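Local structure of guanylate kinase (Coxiella burnetii, 3TR0) at residues A7-I11 with I112-F116; E33-S37 with R98-E103. The protein catalyses the ATP-dependent phosphorylation of GMP to GDP, a step in the recycling of guanine nucleotides. One frame throughout, in Å; residues are numbered along the deposited sequence.

Interaction 1. Residues A7-I11 with I112-F116; sequences ANLFI and IRELF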
loop_
_atom_site.group_PDB
_atom_site.type_symbol
_atom_site.label_atom_id
_atom_site.label_comp_id
_atom_site.label_asym_id
_atom_site.label_seq_id
_atom_site.Cartn_x
_atom_site.Cartn_y
_atom_site.Cartn_z
ATOM N N ALA A 7 -3.658 -7.754 -12.806
ATOM C CA ALA A 7 -3.534 -8.635 -11.655
ATOM C C ALA A 7 -2.084 -8.810 -11.240
ATOM O O ALA A 7 -1.174 -8.700 -12.056
ATOM C CB ALA A 7 -4.169 -9.989 -11.966
ATOM N N ASN A 8 -1.877 -9.098 -9.961
ATOM C CA ASN A 8 -0.535 -9.200 -9.418
ATOM C C ASN A 8 -0.409 -10.466 -8.585
ATOM O O ASN A 8 -1.410 -11.109 -8.259
ATOM C CB ASN A 8 -0.234 -7.966 -8.558
ATOM C CG ASN A 8 1.254 -7.696 -8.410
ATOM O OD1 ASN A 8 2.090 -8.502 -8.806
ATOM N ND2 ASN A 8 1.587 -6.547 -7.837
ATOM N N LEU A 9 0.826 -10.825 -8.258
ATOM C CA LEU A 9 1.091 -11.913 -7.330
ATOM C C LEU A 9 1.387 -11.343 -5.947
ATOM O O LEU A 9 2.138 -10.385 -5.814
ATOM C CB LEU A 9 2.285 -12.737 -7.808
ATOM C CG LEU A 9 2.184 -13.327 -9.218
ATOM C CD1 LEU A 9 3.455 -14.094 -9.551
ATOM C CD2 LEU A 9 0.966 -14.230 -9.330
ATOM N N PHE A 10 0.791 -11.940 -4.924
ATOM C CA PHE A 10 1.030 -11.525 -3.555
ATOM C C PHE A 10 1.620 -12.685 -2.785
ATOM O O PHE A 10 0.927 -13.658 -2.494
ATOM C CB PHE A 10 -0.267 -11.047 -2.903
ATOM C CG PHE A 10 -0.801 -9.775 -3.495
ATOM C CD1 PHE A 10 -0.395 -8.547 -3.008
ATOM C CD2 PHE A 10 -1.691 -9.808 -4.558
ATOM C CE1 PHE A 10 -0.880 -7.374 -3.554
ATOM C CE2 PHE A 10 -2.176 -8.640 -5.106
ATOM C CZ PHE A 10 -1.766 -7.420 -4.607
ATOM N N ILE A 11 2.910 -12.580 -2.477
ATOM C CA ILE A 11 3.636 -13.648 -1.801
ATOM C C ILE A 11 3.446 -13.496 -0.303
ATOM O O ILE A 11 3.655 -12.417 0.241
ATOM C CB ILE A 11 5.142 -13.579 -2.123
ATOM C CG1 ILE A 11 5.374 -13.690 -3.633
ATOM C CG2 ILE A 11 5.904 -14.674 -1.388
ATOM C CD1 ILE A 11 6.722 -13.170 -4.083
ATOM N N ILE A 112 10.014 -16.022 -7.450
ATOM C CA ILE A 112 8.891 -15.246 -7.963
ATOM C C ILE A 112 9.281 -13.789 -8.226
ATOM O O ILE A 112 8.902 -13.216 -9.248
ATOM C CB ILE A 112 7.687 -15.307 -7.008
ATOM C CG1 ILE A 112 7.198 -16.748 -6.864
ATOM C CG2 ILE A 112 6.562 -14.422 -7.519
ATOM C CD1 ILE A 112 6.695 -17.353 -8.162
ATOM N N ARG A 113 10.040 -13.193 -7.310
ATOM C CA ARG A 113 10.485 -11.808 -7.486
ATOM C C ARG A 113 11.276 -11.629 -8.777
ATOM O O ARG A 113 11.134 -10.619 -9.467
ATOM C CB ARG A 113 11.314 -11.326 -6.295
ATOM C CG ARG A 113 10.511 -11.098 -5.031
ATOM C CD ARG A 113 11.332 -10.407 -3.951
ATOM N NE ARG A 113 10.724 -10.600 -2.639
ATOM C CZ ARG A 113 11.136 -11.500 -1.756
ATOM N NH1 ARG A 113 12.180 -12.272 -2.034
ATOM N NH2 ARG A 113 10.514 -11.623 -0.591
ATOM N N GLU A 114 12.114 -12.608 -9.096
ATOM C CA GLU A 114 12.879 -12.590 -10.337
ATOM C C GLU A 114 11.951 -12.705 -11.539
ATOM O O GLU A 114 12.069 -11.959 -12.511
ATOM C CB GLU A 114 13.884 -13.744 -10.359
ATOM C CG GLU A 114 15.040 -13.595 -9.386
ATOM C CD GLU A 114 16.274 -13.000 -10.037
ATOM O OE1 GLU A 114 16.457 -13.201 -11.257
ATOM O OE2 GLU A 114 17.059 -12.330 -9.333
ATOM N N LEU A 115 11.016 -13.644 -11.453
ATOM C CA LEU A 115 10.167 -14.017 -12.577
ATOM C C LEU A 115 9.013 -13.042 -12.827
ATOM O O LEU A 115 8.534 -12.915 -13.955
ATOM C CB LEU A 115 9.638 -15.437 -12.352
ATOM C CG LEU A 115 8.699 -16.078 -13.369
ATOM C CD1 LEU A 115 8.878 -17.588 -13.358
ATOM C CD2 LEU A 115 7.253 -15.698 -13.080
ATOM N N PHE A 116 8.573 -12.356 -11.778
ATOM C CA PHE A 116 7.429 -11.453 -11.882
ATOM C C PHE A 116 7.656 -10.229 -11.000
ATOM O O PHE A 116 7.166 -10.162 -9.874
ATOM C CB PHE A 116 6.139 -12.182 -11.487
ATOM C CG PHE A 116 4.886 -11.513 -11.977
ATOM C CD1 PHE A 116 4.482 -11.650 -13.295
ATOM C CD2 PHE A 116 4.105 -10.761 -11.118
ATOM C CE1 PHE A 116 3.327 -11.034 -13.749
ATOM C CE2 PHE A 116 2.947 -10.144 -11.566
ATOM C CZ PHE A 116 2.558 -10.283 -12.883
#

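Interaction 2. Residues E33-S37 with R98-E103; sequences EIKIS and RDVLLE. With 5GP (guanosine-5'-monophosphate), chain D.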
loop_
_atom_site.group_PDB
_atom_site.type_symbol
_atom_site.label_atom_id
_atom_site.label_comp_id
_atom_site.label_asym_id
_atom_site.label_seq_id
_atom_site.Cartn_x
_atom_site.Cartn_y
_atom_site.Cartn_z
ATOM N N GLU A 33 -11.980 -11.134 -6.238
ATOM C CA GLU A 33 -11.020 -11.163 -7.339
ATOM C C GLU A 33 -9.601 -11.512 -6.898
ATOM O O GLU A 33 -8.624 -10.972 -7.416
ATOM C CB GLU A 33 -11.040 -9.834 -8.100
ATOM C CG GLU A 33 -12.400 -9.496 -8.693
ATOM C CD GLU A 33 -12.402 -8.177 -9.443
ATOM O OE1 GLU A 33 -12.391 -8.205 -10.692
ATOM O OE2 GLU A 33 -12.420 -7.115 -8.785
ATOM N N ILE A 34 -9.497 -12.425 -5.940
ATOM C CA ILE A 34 -8.201 -12.913 -5.492
ATOM C C ILE A 34 -8.340 -14.372 -5.074
ATOM O O ILE A 34 -9.279 -14.740 -4.371
ATOM C CB ILE A 34 -7.625 -12.035 -4.347
ATOM C CG1 ILE A 34 -6.195 -12.456 -3.997
ATOM C CG2 ILE A 34 -8.524 -12.076 -3.125
ATOM C CD1 ILE A 34 -5.463 -11.450 -3.114
ATOM N N LYS A 35 -7.419 -15.207 -5.540
ATOM C CA LYS A 35 -7.486 -16.634 -5.247
ATOM C C LYS A 35 -6.151 -17.167 -4.751
ATOM O O LYS A 35 -5.092 -16.629 -5.078
ATOM C CB LYS A 35 -7.948 -17.404 -6.485
ATOM C CG LYS A 35 -9.226 -16.839 -7.092
ATOM C CD LYS A 35 -10.315 -17.886 -7.228
ATOM C CE LYS A 35 -10.215 -18.623 -8.552
ATOM N NZ LYS A 35 -11.409 -19.482 -8.795
ATOM N N ILE A 36 -6.211 -18.229 -3.955
ATOM C CA ILE A 36 -5.014 -18.842 -3.405
ATOM C C ILE A 36 -4.519 -19.971 -4.289
ATOM O O ILE A 36 -5.271 -20.887 -4.621
ATOM C CB ILE A 36 -5.273 -19.425 -1.999
ATOM C CG1 ILE A 36 -5.852 -18.358 -1.069
ATOM C CG2 ILE A 36 -3.992 -19.994 -1.425
ATOM C CD1 ILE A 36 -6.362 -18.917 0.247
ATOM N N SER A 37 -3.250 -19.908 -4.674
ATOM C CA SER A 37 -2.639 -21.015 -5.401
ATOM C C SER A 37 -2.509 -22.230 -4.493
ATOM O O SER A 37 -1.933 -22.143 -3.408
ATOM C CB SER A 37 -1.265 -20.616 -5.939
ATOM O OG SER A 37 -0.608 -21.719 -6.536
ATOM N N ARG A 98 -7.613 -11.863 -12.031
ATOM C CA ARG A 98 -7.635 -12.179 -10.605
ATOM C C ARG A 98 -6.226 -12.166 -10.027
ATOM O O ARG A 98 -5.310 -12.767 -10.591
ATOM C CB ARG A 98 -8.238 -13.567 -10.365
ATOM C CG ARG A 98 -9.658 -13.756 -10.854
ATOM C CD ARG A 98 -10.172 -15.131 -10.443
ATOM N NE ARG A 98 -11.460 -15.446 -11.048
ATOM C CZ ARG A 98 -11.604 -16.142 -12.169
ATOM N NH1 ARG A 98 -10.537 -16.602 -12.805
ATOM N NH2 ARG A 98 -12.817 -16.383 -12.651
ATOM N N ASP A 99 -6.056 -11.482 -8.901
ATOM C CA ASP A 99 -4.800 -11.528 -8.172
ATOM C C ASP A 99 -4.614 -12.923 -7.601
ATOM O O ASP A 99 -5.582 -13.651 -7.397
ATOM C CB ASP A 99 -4.789 -10.483 -7.056
ATOM C CG ASP A 99 -4.957 -9.078 -7.591
ATOM O OD1 ASP A 99 -4.052 -8.619 -8.319
ATOM O OD2 ASP A 99 -5.993 -8.442 -7.299
ATOM N N VAL A 100 -3.367 -13.302 -7.361
ATOM C CA VAL A 100 -3.082 -14.635 -6.855
ATOM C C VAL A 100 -2.250 -14.551 -5.594
ATOM O O VAL A 100 -1.260 -13.823 -5.542
ATOM C CB VAL A 100 -2.330 -15.485 -7.882
ATOM C CG1 VAL A 100 -1.888 -16.810 -7.252
ATOM C CG2 VAL A 100 -3.209 -15.739 -9.109
ATOM N N LEU A 101 -2.665 -15.298 -4.580
ATOM C CA LEU A 101 -1.910 -15.401 -3.342
ATOM C C LEU A 101 -1.010 -16.622 -3.390
ATOM O O LEU A 101 -1.467 -17.725 -3.691
ATOM C CB LEU A 101 -2.861 -15.507 -2.155
ATOM C CG LEU A 101 -3.558 -14.197 -1.799
ATOM C CD1 LEU A 101 -4.852 -14.454 -1.059
ATOM C CD2 LEU A 101 -2.623 -13.332 -0.977
ATOM N N LEU A 102 0.271 -16.419 -3.107
ATOM C CA LEU A 102 1.222 -17.524 -3.066
ATOM C C LEU A 102 1.740 -17.706 -1.644
ATOM O O LEU A 102 2.487 -16.870 -1.132
ATOM C CB LEU A 102 2.389 -17.268 -4.022
ATOM C CG LEU A 102 2.048 -17.066 -5.507
ATOM C CD1 LEU A 102 3.280 -16.637 -6.292
ATOM C CD2 LEU A 102 1.458 -18.329 -6.085
ATOM N N GLU A 103 1.327 -18.793 -1.001
ATOM C CA GLU A 103 1.828 -19.113 0.328
ATOM C C GLU A 103 3.062 -19.971 0.151
ATOM O O GLU A 103 2.962 -21.195 0.073
ATOM C CB GLU A 103 0.784 -19.889 1.123
ATOM C CG GLU A 103 -0.516 -19.156 1.353
ATOM C CD GLU A 103 -1.528 -20.012 2.093
ATOM O OE1 GLU A 103 -1.996 -21.014 1.513
ATOM O OE2 GLU A 103 -1.846 -19.690 3.256
HETATM P P 5GP D . 3.653 -27.476 5.466
HETATM O O1P 5GP D . 2.201 -27.472 5.056
HETATM O O2P 5GP D . 4.459 -28.724 5.219
HETATM O O3P 5GP D . 3.739 -27.080 6.921
HETATM O "O5'" 5GP D . 4.388 -26.229 4.806
HETATM C "C5'" 5GP D . 5.801 -26.124 4.818
HETATM C "C4'" 5GP D . 6.254 -24.807 4.249
HETATM O "O4'" 5GP D . 6.542 -24.961 2.845
HETATM C "C3'" 5GP D . 5.226 -23.688 4.283
HETATM O "O3'" 5GP D . 5.147 -23.049 5.545
HETATM C "C2'" 5GP D . 5.684 -22.761 3.162
HETATM O "O2'" 5GP D . 6.680 -21.867 3.634
HETATM C "C1'" 5GP D . 6.345 -23.737 2.182
HETATM N N9 5GP D . 5.525 -23.977 0.982
HETATM C C8 5GP D . 4.293 -24.491 0.879
HETATM N N7 5GP D . 3.955 -24.541 -0.435
HETATM C C5 5GP D . 4.998 -24.050 -1.145
HETATM C C6 5GP D . 5.255 -23.843 -2.496
HETATM O O6 5GP D . 4.401 -24.133 -3.369
HETATM N N1 5GP D . 6.434 -23.325 -2.862
HETATM C C2 5GP D . 7.369 -22.998 -1.958
HETATM N N2 5GP D . 8.556 -22.473 -2.342
HETATM N N3 5GP D . 7.147 -23.184 -0.645
HETATM C C4 5GP D . 5.976 -23.711 -0.234
HETATM O O HOH W 1 0.396 -20.964 -2.618
HETATM O O HOH W 2 -1.785 -22.640 -0.543
#

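Interaction 1. Residues A7-I11 with I112-F116
Helix-on-sheet packing joins the end of helix 106-115 to strand 9-13, the middle strand of the five-stranded parallel sheet in the P-loop kinase fold of guanylate kinase. The strand leads into the P-loop, whose ATP-binding role is predicted. The contact is almost wholly apolar. Leu-9 and Ile-11, two apart on the strand, point toward the helix, whereas Phe-10 between them turns to the opposite face of the sheet. Ile-112 CG2 fits against both, 3.7 Å from Leu-9 CD1 and 3.7 Å from Ile-11 CD1. Arg-113 adds its aliphatic part, its CG lying 4.4 Å from Ile-11 CD1, while its guanidinium is held by Ser-121 and by a cation-pi contact with Phe-164. Where the helix ends, Phe-116 N still bonds to Ile-112 O (2.7 Å), but Phe-116 itself leaves helical geometry and its side chain reaches back to the strand. Its CD2 packs 3.7 Å from Leu-9 CG. The ring edge meets polar atoms of the loop before the strand: Phe-116 CE2 lies 3.3 Å from Asn-8 OD1, the same oxygen that accepts a 2.7 Å hydrogen bond from Leu-9 N.

Interaction 2. Residues E33-S37 with R98-E103
Two parallel strands, 34-36 and 99-103, pair at one border of the central sheet of the guanylate kinase fold, the axes of these short segments approaching to 4.6 Å with 28° between their directions. Four backbone hydrogen bonds form the ladder. Glu-33, Lys-35 and Ser-37 on one segment bond in turn with Asp-99 and Leu-101 on the other: Asp-99 N donates to Glu-33 O (3.0 Å), Lys-35 N to Asp-99 O (3.0 Å), Leu-101 N to Lys-35 O (2.8 Å) and Ser-37 N to Leu-101 O (3.0 Å). CA-H...O contacts reinforce it, as from Ile-34 CA to Asp-99 O and from Val-100 CA to Lys-35 O, each 3.3 Å. Apolar packing gathers on the face carrying Ile-34, Ile-36 and Leu-101, where Ile-34 CD1 lies 3.6 Å from Leu-101 CG and Ile-36 CG1 4.0 Å from Leu-101 CD1. Past the Ser-37 N to Leu-101 O bond, two waters link the segments: one donates to Ser-37 O (2.7 Å) and accepts from Glu-103 N (2.9 Å), and a second donates to Ser-37 O (2.9 Å) and to Glu-103 OE1 (2.6 Å). Glu-103 also belongs to the GMP pocket, its O 3.5 Å from N7 of the bound nucleotide. Helix 20-30 covers the Ile-36 and Leu-101 face, with Val-24 and Val-28 against it; helix 87-95 meets the opposite face through Trp-89 and Gln-93, while strand 9-13 pairs with the far side of 99-103, and 34-36 forms one border of the sheet.

From the N terminus, strand 9-13 runs up the middle of the sheet and helix 20-30 leads to strand 34-36 at its border. After the smaller mixed sheet and helix 87-95, strand 99-103 enters between these two strands, and interaction 2 closes its loop. The chain goes straight on into helix 106-115, which returns over strand 9-13 to close the longer loop of interaction 1; interaction 2 is therefore nested inside it. The two contacts meet directly where strands 9-13 and 99-103 adjoin: Phe-10 N lies 2.9 Å from Val-100 O, and Asn-8 N 2.8 Å from Asp-99 OD1, both probable hydrogen bonds.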